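Local coordinates for hypothetical protein BSU32300 (Bacillus subtilis subsp. subtilis str. 168, PDB 1YLM) that probably acts as an RNA-cleaving toxin of the HepT family, forming a homodimer that is probably neutralised by its cognate antitoxin YutD, at residues A[80-83]-A[84-87]; A[3-6]-A[7-10]; A[13-16]-A[17-21]; A[105-108]-A[109-112]. One frame throughout, in Å; residues are numbered along the deposited sequence.

Contact 1 of 4, residues A[80-83]-A[84-87]; sequences VVTE and KEGD
The E85 carboxylate folds back over the start of helix 83-93 and meets T82 through OE1, taken on its anti side and 25° out of the carboxylate plane by T82 N at 2.9 Å. The CB of V81 lies close to the same oxygen. A second flat group, the D87 carboxylate, is turned 76° from that of E83; the two side chains run side by side in the same direction. Water 2 donates to E83 OE2 and to D87 OD2, while water 1 joins E83 O to D87 OD1.

T82 is the N-cap, and its hydroxyl oxygen points back at the first turn because OG1 sits between the backbone N and the carbonyl carbon (chi1 70°). There it accepts from E85 N at 3.0 Å. With T82 N bound by E85, the pair forms a reciprocal capping box. K84 bends at chi3 and chi4 to bring NZ within 2.8 Å of T82 OG1, a second donor to the same oxygen. Behind the cap, G86 N donates to T82 O and D87 N to E83 O, beginning the regular helical bonding.

Through OE2, E85 also makes a salt bridge with R128 of helix 119-137, and V81 packs on M72 and V76 of helix 71-77. T82 OG1 thus takes E85 N, a first-turn N-H with no carbonyl of an earlier turn to bind, while E85 OE1 returns the bond to T82 N; the R128 charge probably stabilises E85 as a carboxylate.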
# COMPACT_ATOMS: atom_id res chain seq x y z
N VAL A 80 25.28 9.26 -3.64
CA VAL A 80 24.90 7.99 -3.04
C VAL A 80 24.71 6.94 -4.15
O VAL A 80 25.19 5.82 -4.03
CB VAL A 80 23.64 8.11 -2.16
CG1 VAL A 80 23.33 6.77 -1.50
CG2 VAL A 80 23.82 9.19 -1.09
N VAL A 81 23.98 7.32 -5.21
CA VAL A 81 23.78 6.45 -6.38
C VAL A 81 24.23 7.22 -7.63
O VAL A 81 24.36 8.46 -7.58
CB VAL A 81 22.29 6.01 -6.52
CG1 VAL A 81 21.83 5.21 -5.30
CG2 VAL A 81 21.37 7.21 -6.76
N THR A 82 24.47 6.52 -8.75
CA THR A 82 24.78 7.20 -10.01
C THR A 82 23.55 7.94 -10.56
O THR A 82 22.41 7.64 -10.19
CB THR A 82 25.35 6.25 -11.11
OG1 THR A 82 24.32 5.36 -11.56
CG2 THR A 82 26.51 5.41 -10.58
N GLU A 83 23.78 8.92 -11.44
CA GLU A 83 22.71 9.61 -12.15
C GLU A 83 21.81 8.61 -12.88
O GLU A 83 20.59 8.72 -12.79
CB GLU A 83 23.25 10.64 -13.15
CG GLU A 83 22.16 11.55 -13.73
CD GLU A 83 22.69 12.77 -14.48
OE1 GLU A 83 23.92 13.05 -14.43
OE2 GLU A 83 21.86 13.47 -15.12
N LYS A 84 22.40 7.66 -13.60
CA LYS A 84 21.58 6.68 -14.34
C LYS A 84 20.77 5.77 -13.39
O LYS A 84 19.60 5.52 -13.64
CB LYS A 84 22.40 5.87 -15.34
CG LYS A 84 23.60 5.18 -14.75
CD LYS A 84 24.05 3.96 -15.55
CE LYS A 84 24.57 2.86 -14.61
NZ LYS A 84 25.25 3.42 -13.39
N GLU A 85 21.40 5.29 -12.31
CA GLU A 85 20.66 4.56 -11.28
C GLU A 85 19.47 5.35 -10.74
O GLU A 85 18.36 4.81 -10.61
CB GLU A 85 21.59 4.15 -10.14
CG GLU A 85 22.51 3.01 -10.52
CD GLU A 85 23.60 2.75 -9.51
OE1 GLU A 85 23.97 3.66 -8.73
OE2 GLU A 85 24.11 1.62 -9.51
N GLY A 86 19.70 6.63 -10.44
CA GLY A 86 18.66 7.52 -9.94
C GLY A 86 17.47 7.64 -10.89
O GLY A 86 16.32 7.52 -10.47
N ASP A 87 17.76 7.86 -12.16
CA ASP A 87 16.73 7.99 -13.20
C ASP A 87 15.92 6.72 -13.31
O ASP A 87 14.69 6.77 -13.37
CB ASP A 87 17.37 8.32 -14.56
CG ASP A 87 17.95 9.73 -14.62
OD1 ASP A 87 17.56 10.60 -13.80
OD2 ASP A 87 18.79 9.97 -15.52
O HOH W 1 19.18 10.94 -11.80
O HOH W 2 19.32 12.54 -15.36

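Contact 2 of 4, residues A[3-6]-A[7-10]; sequences FVDR and SKIE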
# COMPACT_ATOMS: atom_id res chain seq x y z
N PHE A 3 23.67 11.77 13.05
CA PHE A 3 22.87 10.79 13.78
C PHE A 3 21.96 10.11 12.76
O PHE A 3 20.94 10.66 12.32
CB PHE A 3 22.07 11.45 14.90
CG PHE A 3 22.93 12.19 15.91
CD1 PHE A 3 23.29 13.52 15.69
CD2 PHE A 3 23.39 11.55 17.06
CE1 PHE A 3 24.10 14.21 16.62
CE2 PHE A 3 24.21 12.22 17.99
CZ PHE A 3 24.56 13.56 17.76
N VAL A 4 22.38 8.91 12.37
CA VAL A 4 21.75 8.17 11.30
C VAL A 4 21.01 6.98 11.91
O VAL A 4 21.58 6.26 12.73
CB VAL A 4 22.82 7.71 10.25
CG1 VAL A 4 22.17 6.99 9.05
CG2 VAL A 4 23.63 8.92 9.75
N ASP A 5 19.76 6.77 11.50
CA ASP A 5 18.99 5.63 12.00
C ASP A 5 19.43 4.34 11.29
O ASP A 5 18.73 3.75 10.46
CB ASP A 5 17.48 5.86 11.89
CG ASP A 5 16.67 4.87 12.74
OD1 ASP A 5 17.21 3.82 13.20
OD2 ASP A 5 15.48 5.14 12.94
N ARG A 6 20.64 3.92 11.62
CA ARG A 6 21.30 2.89 10.85
C ARG A 6 20.61 1.54 11.00
O ARG A 6 20.55 0.77 10.03
CB ARG A 6 22.78 2.79 11.26
CG ARG A 6 23.60 1.91 10.31
CD ARG A 6 25.11 1.96 10.64
NE ARG A 6 25.88 1.23 9.63
CZ ARG A 6 27.19 1.35 9.45
NH1 ARG A 6 27.92 2.16 10.21
NH2 ARG A 6 27.78 0.64 8.49
N SER A 7 20.13 1.25 12.20
CA SER A 7 19.32 0.03 12.46
C SER A 7 18.10 -0.06 11.52
O SER A 7 17.87 -1.09 10.89
CB SER A 7 18.83 0.02 13.91
OG SER A 7 19.92 -0.08 14.78
N LYS A 8 17.33 1.02 11.46
CA LYS A 8 16.15 1.10 10.60
C LYS A 8 16.53 0.88 9.14
O LYS A 8 15.89 0.10 8.44
CB LYS A 8 15.45 2.45 10.78
CG LYS A 8 14.14 2.59 9.99
CD LYS A 8 13.44 3.89 10.34
CE LYS A 8 12.12 4.03 9.59
NZ LYS A 8 12.30 4.32 8.14
N ILE A 9 17.58 1.57 8.68
CA ILE A 9 17.99 1.50 7.28
C ILE A 9 18.41 0.07 6.97
O ILE A 9 17.96 -0.53 5.99
CB ILE A 9 19.16 2.49 6.95
CG1 ILE A 9 18.69 3.95 7.09
CG2 ILE A 9 19.72 2.23 5.52
CD1 ILE A 9 19.83 4.98 7.11
N GLU A 10 19.24 -0.51 7.82
CA GLU A 10 19.79 -1.80 7.48
C GLU A 10 18.87 -3.04 7.59
O GLU A 10 18.81 -3.85 6.65
CB GLU A 10 21.05 -2.10 8.34
CG GLU A 10 22.26 -1.17 8.13
CD GLU A 10 23.49 -1.51 9.00
OE1 GLU A 10 23.35 -2.22 10.02
OE2 GLU A 10 24.60 -1.06 8.63
O HOH W 3 26.14 -0.74 6.49
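Just before helix 6-23 the chain makes an inverse gamma turn centred on D5, marked by a weak bond from R6 N to V4 O, and then enters the helix with D5 as its N-cap. Regular bonding follows at once: I9 N donates to D5 O at 3.0 Å and E10 N to R6 O at 2.9 Å.

The D5 side chain closes the cap. With CG anti to the backbone N (chi1 -164°), it turns OD1 towards K8 N, which reaches that oxygen over a long 3.3 Å from well above the carboxylate plane. The aliphatic part of K8 runs past the same carboxylate, its CB against OD1 and its CD near OD2, while NZ continues to a salt bridge with D55 of helix 32-59. On the buried side, CG1 of V4 touches CD1 of I9 at 3.6 Å. V4 lies on L137 and I9 on I129, both of helix 119-137, and I9 also touches T52 and M56 of helix 32-59, so the entry to the helix is seated between these two helices.

R6 leaves the helix as a fully extended chain and crosses E10 obliquely, the guanidinium and carboxylate planes 73° apart. Its NH1 is taken by the carbonyl oxygens of G138 and S141 near the C-terminus, which fixes the far end of the group. NE makes the salt bridge, approaching E10 OE2 at 2.8 Å from above the carboxylate plane, and water 3 links that oxygen to R6 NH2.

Contact 3 of 4, residues A[13-16]-A[17-21]; sequences LGFF and EHQLA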
# COMPACT_ATOMS: atom_id res chain seq x y z
N LEU A 13 16.84 -2.50 4.29
CA LEU A 13 17.62 -3.05 3.17
C LEU A 13 17.54 -4.57 3.08
O LEU A 13 17.42 -5.13 2.00
CB LEU A 13 19.09 -2.60 3.26
CG LEU A 13 19.42 -1.12 3.00
CD1 LEU A 13 20.94 -0.92 3.02
CD2 LEU A 13 18.86 -0.62 1.71
N GLY A 14 17.60 -5.25 4.23
CA GLY A 14 17.45 -6.71 4.25
C GLY A 14 16.08 -7.16 3.75
O GLY A 14 15.97 -8.11 2.98
N PHE A 15 15.04 -6.47 4.23
CA PHE A 15 13.67 -6.72 3.81
C PHE A 15 13.53 -6.54 2.31
O PHE A 15 12.98 -7.40 1.61
CB PHE A 15 12.76 -5.73 4.53
CG PHE A 15 11.29 -5.95 4.30
CD1 PHE A 15 10.58 -6.87 5.07
CD2 PHE A 15 10.61 -5.18 3.35
CE1 PHE A 15 9.19 -7.05 4.87
CE2 PHE A 15 9.23 -5.35 3.14
CZ PHE A 15 8.53 -6.28 3.90
N PHE A 16 14.01 -5.39 1.82
CA PHE A 16 14.09 -5.08 0.39
C PHE A 16 14.72 -6.22 -0.42
O PHE A 16 14.16 -6.67 -1.43
CB PHE A 16 14.90 -3.78 0.22
CG PHE A 16 15.13 -3.37 -1.22
CD1 PHE A 16 14.22 -2.55 -1.88
CD2 PHE A 16 16.28 -3.78 -1.89
CE1 PHE A 16 14.43 -2.14 -3.22
CE2 PHE A 16 16.51 -3.39 -3.22
CZ PHE A 16 15.58 -2.56 -3.88
N GLU A 17 15.89 -6.68 0.01
CA GLU A 17 16.59 -7.73 -0.71
C GLU A 17 15.77 -9.03 -0.76
O GLU A 17 15.71 -9.71 -1.80
CB GLU A 17 17.98 -7.93 -0.09
CG GLU A 17 18.95 -6.81 -0.53
CD GLU A 17 20.34 -6.93 0.11
OE1 GLU A 17 20.42 -7.29 1.30
OE2 GLU A 17 21.33 -6.61 -0.59
N HIS A 18 15.11 -9.36 0.34
CA HIS A 18 14.22 -10.53 0.35
C HIS A 18 13.12 -10.39 -0.71
O HIS A 18 12.86 -11.34 -1.47
CB HIS A 18 13.63 -10.77 1.74
CG HIS A 18 12.84 -12.04 1.84
ND1 HIS A 18 13.41 -13.29 1.72
CD2 HIS A 18 11.51 -12.25 2.02
CE1 HIS A 18 12.47 -14.21 1.84
NE2 HIS A 18 11.31 -13.61 2.02
N GLN A 19 12.47 -9.22 -0.78
CA GLN A 19 11.38 -9.04 -1.75
C GLN A 19 11.92 -9.11 -3.19
O GLN A 19 11.27 -9.70 -4.09
CB GLN A 19 10.62 -7.73 -1.55
CG GLN A 19 10.14 -7.36 -0.11
CD GLN A 19 9.70 -8.53 0.75
OE1 GLN A 19 10.24 -8.74 1.84
NE2 GLN A 19 8.74 -9.28 0.29
N LEU A 20 13.10 -8.52 -3.42
CA LEU A 20 13.74 -8.61 -4.74
C LEU A 20 14.05 -10.06 -5.11
O LEU A 20 13.80 -10.48 -6.25
CB LEU A 20 15.00 -7.75 -4.80
CG LEU A 20 15.61 -7.39 -6.16
CD1 LEU A 20 14.56 -6.78 -7.08
CD2 LEU A 20 16.71 -6.37 -5.89
N ALA A 21 14.57 -10.83 -4.15
CA ALA A 21 14.83 -12.27 -4.35
C ALA A 21 13.55 -13.01 -4.75
O ALA A 21 13.58 -13.87 -5.63
CB ALA A 21 15.42 -12.88 -3.11
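Residues 13-21 form uninterrupted alpha-helix, each of the four carbonyls from L13 to F16 accepting from the N-H four residues on, as in E17 N to L13 O at 3.0 Å. Across one turn F15 meets Q19, whose side chain doubles back at chi2 (-36°) and brings one end of its amide over a face of the F15 ring. Amide and ring planes are inclined by 32°, and Q19 CG comes within 3.9 Å of F15 CE2.

F16 and L20 lie alongside each other, pointing the same way, with F16 CE2 4.0 Å from L20 CD2. F16 reaches L45 and C48 of helix 32-59 and P126 of helix 119-137, whereas L20 packs on Q123. The E17 chain extends past L13 O, its CG 3.4 Å from that oxygen, and its OE1 makes a salt bridge with R130.

F15 lies between L44 and C48 of its own helix 32-59 and L104 of the second subunit. Q19 packs on L36 of that neighbouring chain, and H18 NE2 is hydrogen-bonded to its E32. The arrangement is that of a helix in an all-helical bundle whose F16 and L20 pack within the subunit while F15, H18 and Q19 contribute to the homodimer interface.

Contact 4 of 4, residues A[105-108]-A[109-112]; sequences LADS and GELY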
# COMPACT_ATOMS: atom_id res chain seq x y z
N LEU A 105 -6.53 0.88 -11.26
CA LEU A 105 -5.76 0.96 -12.51
C LEU A 105 -4.48 0.11 -12.52
O LEU A 105 -3.81 0.00 -13.56
CB LEU A 105 -5.41 2.43 -12.81
CG LEU A 105 -6.55 3.44 -12.60
CD1 LEU A 105 -6.16 4.83 -13.09
CD2 LEU A 105 -7.84 2.94 -13.28
N ALA A 106 -4.14 -0.50 -11.38
CA ALA A 106 -2.90 -1.29 -11.31
C ALA A 106 -2.89 -2.41 -12.36
O ALA A 106 -3.89 -3.09 -12.57
CB ALA A 106 -2.69 -1.86 -9.89
N ASP A 107 -1.75 -2.56 -13.02
CA ASP A 107 -1.58 -3.51 -14.12
C ASP A 107 -0.31 -4.30 -13.82
O ASP A 107 0.79 -3.81 -14.00
CB ASP A 107 -1.47 -2.73 -15.45
CG ASP A 107 -1.17 -3.63 -16.68
OD1 ASP A 107 -0.81 -4.82 -16.54
OD2 ASP A 107 -1.28 -3.10 -17.81
N SER A 108 -0.48 -5.53 -13.33
CA SER A 108 0.66 -6.34 -12.92
C SER A 108 1.64 -6.68 -14.05
O SER A 108 2.82 -6.83 -13.80
CB SER A 108 0.20 -7.59 -12.17
OG SER A 108 -0.15 -7.24 -10.84
N GLY A 109 1.17 -6.76 -15.29
CA GLY A 109 2.08 -7.03 -16.43
C GLY A 109 3.01 -5.85 -16.67
O GLY A 109 4.22 -6.01 -16.87
N GLU A 110 2.43 -4.65 -16.65
CA GLU A 110 3.13 -3.39 -16.74
C GLU A 110 4.19 -3.28 -15.63
O GLU A 110 5.34 -2.95 -15.88
CB GLU A 110 2.07 -2.30 -16.57
CG GLU A 110 2.52 -0.92 -16.58
CD GLU A 110 1.34 0.03 -16.70
OE1 GLU A 110 0.50 0.11 -15.77
OE2 GLU A 110 1.24 0.71 -17.72
N LEU A 111 3.76 -3.58 -14.40
CA LEU A 111 4.63 -3.49 -13.23
C LEU A 111 5.78 -4.50 -13.33
O LEU A 111 6.93 -4.15 -13.07
CB LEU A 111 3.81 -3.70 -11.96
CG LEU A 111 4.60 -3.75 -10.64
CD1 LEU A 111 5.42 -2.47 -10.44
CD2 LEU A 111 3.61 -3.97 -9.50
N TYR A 112 5.47 -5.73 -13.74
CA TYR A 112 6.52 -6.72 -14.00
C TYR A 112 7.60 -6.17 -14.93
O TYR A 112 8.80 -6.28 -14.64
CB TYR A 112 5.96 -8.03 -14.58
CG TYR A 112 7.05 -9.05 -14.86
CD1 TYR A 112 7.43 -9.97 -13.89
CD2 TYR A 112 7.74 -9.05 -16.08
CE1 TYR A 112 8.45 -10.88 -14.13
CE2 TYR A 112 8.76 -9.95 -16.33
CZ TYR A 112 9.10 -10.86 -15.35
OH TYR A 112 10.11 -11.76 -15.61
O HOH W 4 -2.04 1.52 -15.50
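The D107 carboxylate is carried back over the first turn of helix 108-117 by a trans chi1 of 175°, which brings OD1 up to two backbone N-H groups; E110 shares the trans chi1, and the two side chains cross at about a right angle. D107 is the N-cap of this helix. Both of its capping bonds are weak: G109 N lies 3.0 Å from D107 OD1 but with a bent approach of 125°, and E110 N donates almost straight to that oxygen over 3.2 Å. The main chain takes over behind the cap, as L111 N donates to D107 O and Y112 N to S108 O.

CB of E110 packs at 3.5 Å from D107 CG. The two carboxylates are inclined by 42°, and D107 OD2 and E110 OE1 are 4.2 Å apart, a proximity that could raise the proton affinity of either acid. Y95 OH is hydrogen-bonded to both E110 OE1 and D107 N, linking the two residues. S108 turns its hydroxyl out of the contact to E35 O and Q39 of helix 32-59, tying the helix start to that neighbour, while the Y112 ring meets those of F23 and W29. Water 4 bridges the loop and the first turn, donating to L105 O at 3.0 Å and to E110 OE1 at 2.9 Å.

Along the chain the order is contact 2, contact 3, contact 1, contact 4. Contacts 2 and 3 share helix 6-23, the first at its start and the second further along, with centres about 16 Å apart. Contacts 1 and 4 open helices 83-93 and 108-117; their centres are about 24 Å apart. The most distant centres, about 32 Å apart, are those of contacts 2 and 4, on opposite sides of the chain's centre, as are contacts 1 and 3. Helix 119-137 borders contacts 1, 2 and 3, and helix 32-59 borders 2, 3 and 4; between them these two helices border all four contacts, three of them capped helix starts and the fourth a dimer-facing part of helix 6-23.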